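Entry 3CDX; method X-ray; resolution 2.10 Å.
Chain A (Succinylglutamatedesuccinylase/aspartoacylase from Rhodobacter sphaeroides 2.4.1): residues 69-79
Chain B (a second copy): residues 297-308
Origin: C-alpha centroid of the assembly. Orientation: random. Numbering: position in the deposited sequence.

Chain A (69-79) GQIAISDLARR
Chain B 297-308: IHFVEDVDTAPL

No direct hydrogen bond or salt bridge joins these two stretches; the polar links between them run through two water molecules, and the rest is packing. The first water donates to Ser A74 OG at 2.8 Å and lies 2.8 Å from His B298 ND1. The second donates both ways, to Arg A78 O at 3.3 Å and to Asp B304 OD1 at 2.7 Å.

The chain A stretch is helical throughout, with phi/psi near -65/-40 except Arg A79 at -95/-41, and i-to-i+4 bonds such as Ile A73 N to Gly A69 O (3.0 Å) and Arg A78 N to Ser A74 O (3.1 Å). From His B298 to Asp B304, chain B runs in the same general direction as the helix, as the register shows: CA of Ile A71 is 7.1 Å from CA of His B298, CA of Ser A74 is 6.5 Å from CA of Val B300, and CA of Arg A78 is 5.2 Å from CA of Asp B304. Chain B leaves a strand at His B298 (-86/143) and enters a type I turn from Phe B299 to Asp B302, closed by Asp B302 N to Phe B299 O at 3.0 Å. It extends through Val B303, takes a positive phi at Asp B304 (67/-35), and returns so that Ile B297 and Leu B308 pair, N to O at 2.8 Å and O to N at 2.9 Å. Thr B305 OG1 donates to Asp B302 OD2 at 2.9 Å, linking two parts of the loop.

Near the first residues of this stretch, Gln A70, Ile A71, His B298 and Val B300 are buried. Ile A71 (m, t) sets CG1 over one face of the His B298 ring, 4.1 Å from the centroid and 21° off the normal, a CH-pi contact that pairs an aliphatic group with the ring's pi cloud. The histidine (chi1 m, chi2 -90°) points its CA-to-CB bond toward the helix. Val B300 (m) does likewise, placing CG2 3.4 Å from Gln A70 OE1 and CG1 4.0 Å from Ser A74 OG. Gln A70 is m, t with chi3 at 41°. Ser A74 takes the p rotamer, which lets OG donate to Gln A70 O at 2.9 Å while accepting from the first water: one hydroxyl serves its own helix and the bridge.

Arg A78 supplies the largest covered area, 90 Å². Its CA-to-CB bond points sideways, but the t, t, p chain with chi4 at 84° brings its end nearer the loop. CD packs 3.1 Å from Asp B304 O and 3.8 Å from Ala B306 CA, and that CA lies over one guanidinium face; NH2 comes within 3.8 Å of Pro B307 CD. The guanidinium thus packs against the loop without a direct hydrogen bond to it, while NH2 keeps a long salt bridge of 3.8 Å to Asp A75 OD1. Arg A79 NE reaches that same OD1 at 3.0 Å, so one carboxylate oxygen serves two arginines. The rule is economical: set an aliphatic group against a ring face or a polar side chain, and let water span the polar gaps.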

ATOM      1  N   GLY A  69       2.953  29.359   6.600  1.00 23.27           N
ATOM      2  CA  GLY A  69       2.582  29.517   8.028  1.00 21.72           C
ATOM      3  C   GLY A  69       3.532  28.809   8.987  1.00 21.58           C
ATOM      4  O   GLY A  69       3.832  29.313  10.066  1.00 20.63           O
ATOM      5  N   GLN A  70       4.005  27.619   8.606  1.00 19.86           N
ATOM      6  CA  GLN A  70       4.958  26.888   9.464  1.00 19.01           C
ATOM      7  C   GLN A  70       6.251  27.700   9.686  1.00 19.56           C
ATOM      8  O   GLN A  70       6.760  27.719  10.784  1.00 17.96           O
ATOM      9  CB  GLN A  70       5.329  25.531   8.837  1.00 18.22           C
ATOM     10  CG  GLN A  70       4.123  24.561   8.625  1.00 15.86           C
ATOM     11  CD  GLN A  70       4.587  23.282   7.958  1.00 18.52           C
ATOM     12  OE1 GLN A  70       5.652  22.761   8.307  1.00 23.22           O
ATOM     13  NE2 GLN A  70       3.816  22.788   6.948  1.00 19.16           N
ATOM     14  N   ILE A  71       6.781  28.300   8.603  1.00 19.86           N
ATOM     15  CA  ILE A  71       7.978  29.153   8.675  1.00 21.61           C
ATOM     16  C   ILE A  71       7.718  30.469   9.433  1.00 21.78           C
ATOM     17  O   ILE A  71       8.429  30.784  10.396  1.00 22.38           O
ATOM     18  CB  ILE A  71       8.513  29.476   7.283  1.00 21.41           C
ATOM     19  CG1 ILE A  71       9.073  28.202   6.596  1.00 21.58           C
ATOM     20  CG2 ILE A  71       9.585  30.564   7.371  1.00 20.27           C
ATOM     21  CD1 ILE A  71       9.229  28.354   5.051  1.00 23.22           C
ATOM     22  N   ALA A  72       6.687  31.218   9.029  1.00 22.31           N
ATOM     23  CA  ALA A  72       6.418  32.540   9.608  1.00 22.25           C
ATOM     24  C   ALA A  72       6.184  32.419  11.126  1.00 23.09           C
ATOM     25  O   ALA A  72       6.766  33.162  11.913  1.00 24.23           O
ATOM     26  CB  ALA A  72       5.224  33.156   8.949  1.00 21.23           C
ATOM     27  N   ILE A  73       5.351  31.458  11.522  1.00 22.92           N
ATOM     28  CA  ILE A  73       4.949  31.319  12.927  1.00 24.21           C
ATOM     29  C   ILE A  73       6.048  30.730  13.837  1.00 23.99           C
ATOM     30  O   ILE A  73       6.195  31.156  14.965  1.00 25.02           O
ATOM     31  CB  ILE A  73       3.595  30.567  13.058  1.00 23.56           C
ATOM     32  CG1 ILE A  73       2.484  31.352  12.351  1.00 25.47           C
ATOM     33  CG2 ILE A  73       3.179  30.361  14.500  1.00 22.57           C
ATOM     34  CD1 ILE A  73       1.163  30.567  12.248  1.00 24.89           C
ATOM     35  N   SER A  74       6.782  29.727  13.368  1.00 24.39           N
ATOM     36  CA  SER A  74       7.847  29.170  14.185  1.00 24.83           C
ATOM     37  C   SER A  74       8.975  30.170  14.371  1.00 25.49           C
ATOM     38  O   SER A  74       9.610  30.226  15.441  1.00 25.78           O
ATOM     39  CB  SER A  74       8.366  27.838  13.621  1.00 24.56           C
ATOM     40  OG  SER A  74       9.126  28.027  12.452  1.00 26.01           O
ATOM     41  N   ASP A  75       9.240  30.954  13.327  1.00 26.37           N
ATOM     42  CA  ASP A  75      10.208  32.051  13.432  1.00 27.36           C
ATOM     43  C   ASP A  75       9.774  33.081  14.503  1.00 26.17           C
ATOM     44  O   ASP A  75      10.574  33.473  15.350  1.00 26.02           O
ATOM     45  CB  ASP A  75      10.391  32.700  12.041  1.00 27.31           C
ATOM     46  CG  ASP A  75      11.342  33.909  12.068  1.00 31.21           C
ATOM     47  OD1 ASP A  75      12.558  33.685  12.253  1.00 31.08           O
ATOM     48  OD2 ASP A  75      10.860  35.061  11.875  1.00 30.10           O
ATOM     49  N   LEU A  76       8.503  33.500  14.478  1.00 27.70           N
ATOM     50  CA  LEU A  76       8.016  34.502  15.436  1.00 27.81           C
ATOM     51  C   LEU A  76       8.039  33.910  16.825  1.00 28.33           C
ATOM     52  O   LEU A  76       8.424  34.585  17.803  1.00 27.63           O
ATOM     53  CB  LEU A  76       6.618  35.041  15.072  1.00 28.27           C
ATOM     54  CG  LEU A  76       6.024  36.134  15.984  1.00 28.58           C
ATOM     55  CD1 LEU A  76       6.938  37.388  16.093  1.00 29.43           C
ATOM     56  CD2 LEU A  76       4.585  36.504  15.566  1.00 28.93           C
ATOM     57  N   ALA A  77       7.697  32.614  16.902  1.00 28.41           N
ATOM     58  CA  ALA A  77       7.634  31.924  18.182  1.00 29.14           C
ATOM     59  C   ALA A  77       8.992  31.871  18.855  1.00 30.24           C
ATOM     60  O   ALA A  77       9.086  31.909  20.087  1.00 31.03           O
ATOM     61  CB  ALA A  77       7.021  30.484  18.017  1.00 28.43           C
ATOM     62  N   ARG A  78      10.047  31.752  18.056  1.00 31.26           N
ATOM     63  CA  ARG A  78      11.398  31.669  18.593  1.00 33.53           C
ATOM     64  C   ARG A  78      11.921  33.031  19.107  1.00 34.51           C
ATOM     65  O   ARG A  78      12.708  33.070  20.054  1.00 33.82           O
ATOM     66  CB  ARG A  78      12.365  31.077  17.540  1.00 33.19           C
ATOM     67  CG  ARG A  78      13.776  30.793  18.058  1.00 34.19           C
ATOM     68  CD  ARG A  78      14.664  30.066  17.022  1.00 34.95           C
ATOM     69  NE  ARG A  78      14.714  30.762  15.740  1.00 39.02           N
ATOM     70  CZ  ARG A  78      15.547  31.765  15.475  1.00 41.75           C
ATOM     71  NH1 ARG A  78      16.388  32.195  16.405  1.00 41.57           N
ATOM     72  NH2 ARG A  78      15.521  32.362  14.290  1.00 42.73           N
ATOM     73  N   ARG A  79      11.488  34.112  18.451  1.00 36.49           N
ATOM     74  CA  ARG A  79      12.025  35.471  18.646  1.00 38.80           C
ATOM     75  C   ARG A  79      11.232  36.336  19.637  1.00 38.59           C
ATOM     76  O   ARG A  79      11.830  37.072  20.425  1.00 39.01           O
ATOM     77  CB  ARG A  79      12.085  36.217  17.317  1.00 38.29           C
ATOM     78  CG  ARG A  79      13.196  35.773  16.355  1.00 41.76           C
ATOM     79  CD  ARG A  79      13.065  36.541  15.009  1.00 42.60           C
ATOM     80  NE  ARG A  79      13.743  35.868  13.891  1.00 53.54           N
ATOM     81  CZ  ARG A  79      14.101  36.454  12.738  1.00 56.49           C
ATOM     82  NH1 ARG A  79      13.866  37.755  12.519  1.00 58.06           N
ATOM     83  NH2 ARG A  79      14.718  35.743  11.803  1.00 56.44           N
TER
ATOM     84  N   ILE B 297      17.205  25.537   6.552  1.00 24.20           N
ATOM     85  CA  ILE B 297      16.371  24.390   6.867  1.00 24.03           C
ATOM     86  C   ILE B 297      15.733  24.667   8.223  1.00 24.00           C
ATOM     87  O   ILE B 297      16.420  24.784   9.222  1.00 24.33           O
ATOM     88  CB  ILE B 297      17.188  23.047   6.872  1.00 24.99           C
ATOM     89  CG1 ILE B 297      17.801  22.760   5.488  1.00 24.65           C
ATOM     90  CG2 ILE B 297      16.310  21.833   7.360  1.00 21.79           C
ATOM     91  CD1 ILE B 297      18.841  21.601   5.500  1.00 25.29           C
ATOM     92  N   HIS B 298      14.418  24.764   8.247  1.00 23.49           N
ATOM     93  CA  HIS B 298      13.661  24.900   9.500  1.00 22.73           C
ATOM     94  C   HIS B 298      13.330  23.557  10.136  1.00 22.86           C
ATOM     95  O   HIS B 298      12.974  22.585   9.430  1.00 22.56           O
ATOM     96  CB  HIS B 298      12.352  25.612   9.162  1.00 22.97           C
ATOM     97  CG  HIS B 298      12.552  27.008   8.683  1.00 23.04           C
ATOM     98  ND1 HIS B 298      12.571  28.085   9.543  1.00 24.37           N
ATOM     99  CD2 HIS B 298      12.766  27.510   7.445  1.00 20.41           C
ATOM    100  CE1 HIS B 298      12.819  29.187   8.859  1.00 22.30           C
ATOM    101  NE2 HIS B 298      12.911  28.870   7.581  1.00 23.12           N
ATOM    102  N   PHE B 299      13.386  23.524  11.464  1.00 22.84           N
ATOM    103  CA  PHE B 299      12.965  22.383  12.273  1.00 24.09           C
ATOM    104  C   PHE B 299      11.637  22.648  12.976  1.00 24.37           C
ATOM    105  O   PHE B 299      11.575  22.834  14.171  1.00 24.72           O
ATOM    106  CB  PHE B 299      14.120  21.901  13.213  1.00 23.88           C
ATOM    107  CG  PHE B 299      15.424  21.714  12.466  1.00 26.25           C
ATOM    108  CD1 PHE B 299      15.599  20.605  11.624  1.00 27.27           C
ATOM    109  CD2 PHE B 299      16.436  22.682  12.516  1.00 26.89           C
ATOM    110  CE1 PHE B 299      16.754  20.444  10.871  1.00 26.79           C
ATOM    111  CE2 PHE B 299      17.621  22.523  11.778  1.00 25.69           C
ATOM    112  CZ  PHE B 299      17.787  21.412  10.953  1.00 25.62           C
ATOM    113  N   VAL B 300      10.547  22.612  12.210  1.00 24.73           N
ATOM    114  CA  VAL B 300       9.243  22.995  12.750  1.00 24.38           C
ATOM    115  C   VAL B 300       8.704  22.054  13.813  1.00 25.35           C
ATOM    116  O   VAL B 300       7.770  22.401  14.537  1.00 25.51           O
ATOM    117  CB  VAL B 300       8.203  23.328  11.662  1.00 24.21           C
ATOM    118  CG1 VAL B 300       8.750  24.411  10.775  1.00 21.97           C
ATOM    119  CG2 VAL B 300       7.736  22.055  10.869  1.00 23.21           C
ATOM    120  N   GLU B 301       9.333  20.887  13.914  1.00 25.94           N
ATOM    121  CA  GLU B 301       9.014  19.879  14.896  1.00 27.49           C
ATOM    122  C   GLU B 301       9.458  20.285  16.308  1.00 27.59           C
ATOM    123  O   GLU B 301       8.939  19.767  17.293  1.00 26.75           O
ATOM    124  CB  GLU B 301       9.634  18.523  14.495  1.00 27.72           C
ATOM    125  CG  GLU B 301      11.149  18.535  14.399  1.00 28.27           C
ATOM    126  CD  GLU B 301      11.650  18.832  12.994  1.00 28.92           C
ATOM    127  OE1 GLU B 301      12.803  18.427  12.711  1.00 33.02           O
ATOM    128  OE2 GLU B 301      10.906  19.429  12.168  1.00 26.82           O
ATOM    129  N   ASP B 302      10.397  21.236  16.373  1.00 29.02           N
ATOM    130  CA  ASP B 302      10.971  21.745  17.632  1.00 29.05           C
ATOM    131  C   ASP B 302      10.474  23.127  17.978  1.00 29.70           C
ATOM    132  O   ASP B 302      10.355  23.970  17.107  1.00 29.31           O
ATOM    133  CB  ASP B 302      12.491  21.852  17.517  1.00 28.80           C
ATOM    134  CG  ASP B 302      13.177  20.509  17.489  1.00 29.67           C
ATOM    135  OD1 ASP B 302      12.502  19.475  17.631  1.00 28.71           O
ATOM    136  OD2 ASP B 302      14.408  20.499  17.323  1.00 31.95           O
ATOM    137  N   VAL B 303      10.189  23.359  19.254  1.00 31.76           N
ATOM    138  CA  VAL B 303      10.137  24.715  19.769  1.00 33.00           C
ATOM    139  C   VAL B 303      11.596  25.196  19.903  1.00 35.02           C
ATOM    140  O   VAL B 303      12.523  24.376  19.957  1.00 35.20           O
ATOM    141  CB  VAL B 303       9.313  24.836  21.115  1.00 33.19           C
ATOM    142  CG1 VAL B 303       7.834  24.507  20.896  1.00 31.13           C
ATOM    143  CG2 VAL B 303       9.915  24.013  22.288  1.00 32.24           C
ATOM    144  N   ASP B 304      11.808  26.511  19.921  1.00 36.24           N
ATOM    145  CA  ASP B 304      13.127  27.090  20.223  1.00 38.04           C
ATOM    146  C   ASP B 304      14.290  26.851  19.214  1.00 37.85           C
ATOM    147  O   ASP B 304      15.117  27.745  19.019  1.00 39.76           O
ATOM    148  CB  ASP B 304      13.563  26.719  21.655  1.00 39.04           C
ATOM    149  CG  ASP B 304      12.748  27.460  22.746  1.00 41.11           C
ATOM    150  OD1 ASP B 304      12.266  28.585  22.481  1.00 42.69           O
ATOM    151  OD2 ASP B 304      12.612  26.930  23.884  1.00 44.69           O
ATOM    152  N   THR B 305      14.365  25.694  18.564  1.00 36.68           N
ATOM    153  CA  THR B 305      15.507  25.369  17.672  1.00 35.38           C
ATOM    154  C   THR B 305      15.684  26.313  16.467  1.00 33.90           C
ATOM    155  O   THR B 305      14.744  26.540  15.678  1.00 32.94           O
ATOM    156  CB  THR B 305      15.406  23.917  17.188  1.00 35.48           C
ATOM    157  OG1 THR B 305      15.296  23.078  18.334  1.00 38.49           O
ATOM    158  CG2 THR B 305      16.625  23.491  16.389  1.00 36.08           C
ATOM    159  N   ALA B 306      16.887  26.864  16.330  1.00 32.28           N
ATOM    160  CA  ALA B 306      17.179  27.790  15.230  1.00 31.07           C
ATOM    161  C   ALA B 306      17.248  27.018  13.901  1.00 30.07           C
ATOM    162  O   ALA B 306      17.597  25.847  13.885  1.00 29.83           O
ATOM    163  CB  ALA B 306      18.491  28.551  15.489  1.00 31.50           C
ATOM    164  N   PRO B 307      16.871  27.664  12.794  1.00 30.24           N
ATOM    165  CA  PRO B 307      17.070  26.992  11.510  1.00 29.96           C
ATOM    166  C   PRO B 307      18.539  26.953  11.088  1.00 29.86           C
ATOM    167  O   PRO B 307      19.343  27.791  11.512  1.00 30.62           O
ATOM    168  CB  PRO B 307      16.226  27.819  10.507  1.00 29.68           C
ATOM    169  CG  PRO B 307      15.977  29.160  11.177  1.00 29.84           C
ATOM    170  CD  PRO B 307      16.233  29.005  12.669  1.00 30.54           C
ATOM    171  N   LEU B 308      18.859  25.987  10.239  1.00 29.62           N
ATOM    172  CA  LEU B 308      20.206  25.768   9.714  1.00 29.87           C
ATOM    173  C   LEU B 308      20.454  26.544   8.408  1.00 29.60           C
ATOM    174  O   LEU B 308      19.824  26.278   7.395  1.00 26.77           O
ATOM    175  CB  LEU B 308      20.396  24.264   9.503  1.00 29.39           C
ATOM    176  CG  LEU B 308      21.744  23.713   9.045  1.00 31.73           C
ATOM    177  CD1 LEU B 308      22.873  24.090  10.043  1.00 31.60           C
ATOM    178  CD2 LEU B 308      21.606  22.189   8.914  1.00 31.29           C
TER
HETATM  179  O   HOH W   1      11.927  28.136  12.220  1.00 41.88           O
HETATM  180  O   HOH W   2      13.895  30.633  21.933  1.00 48.01           O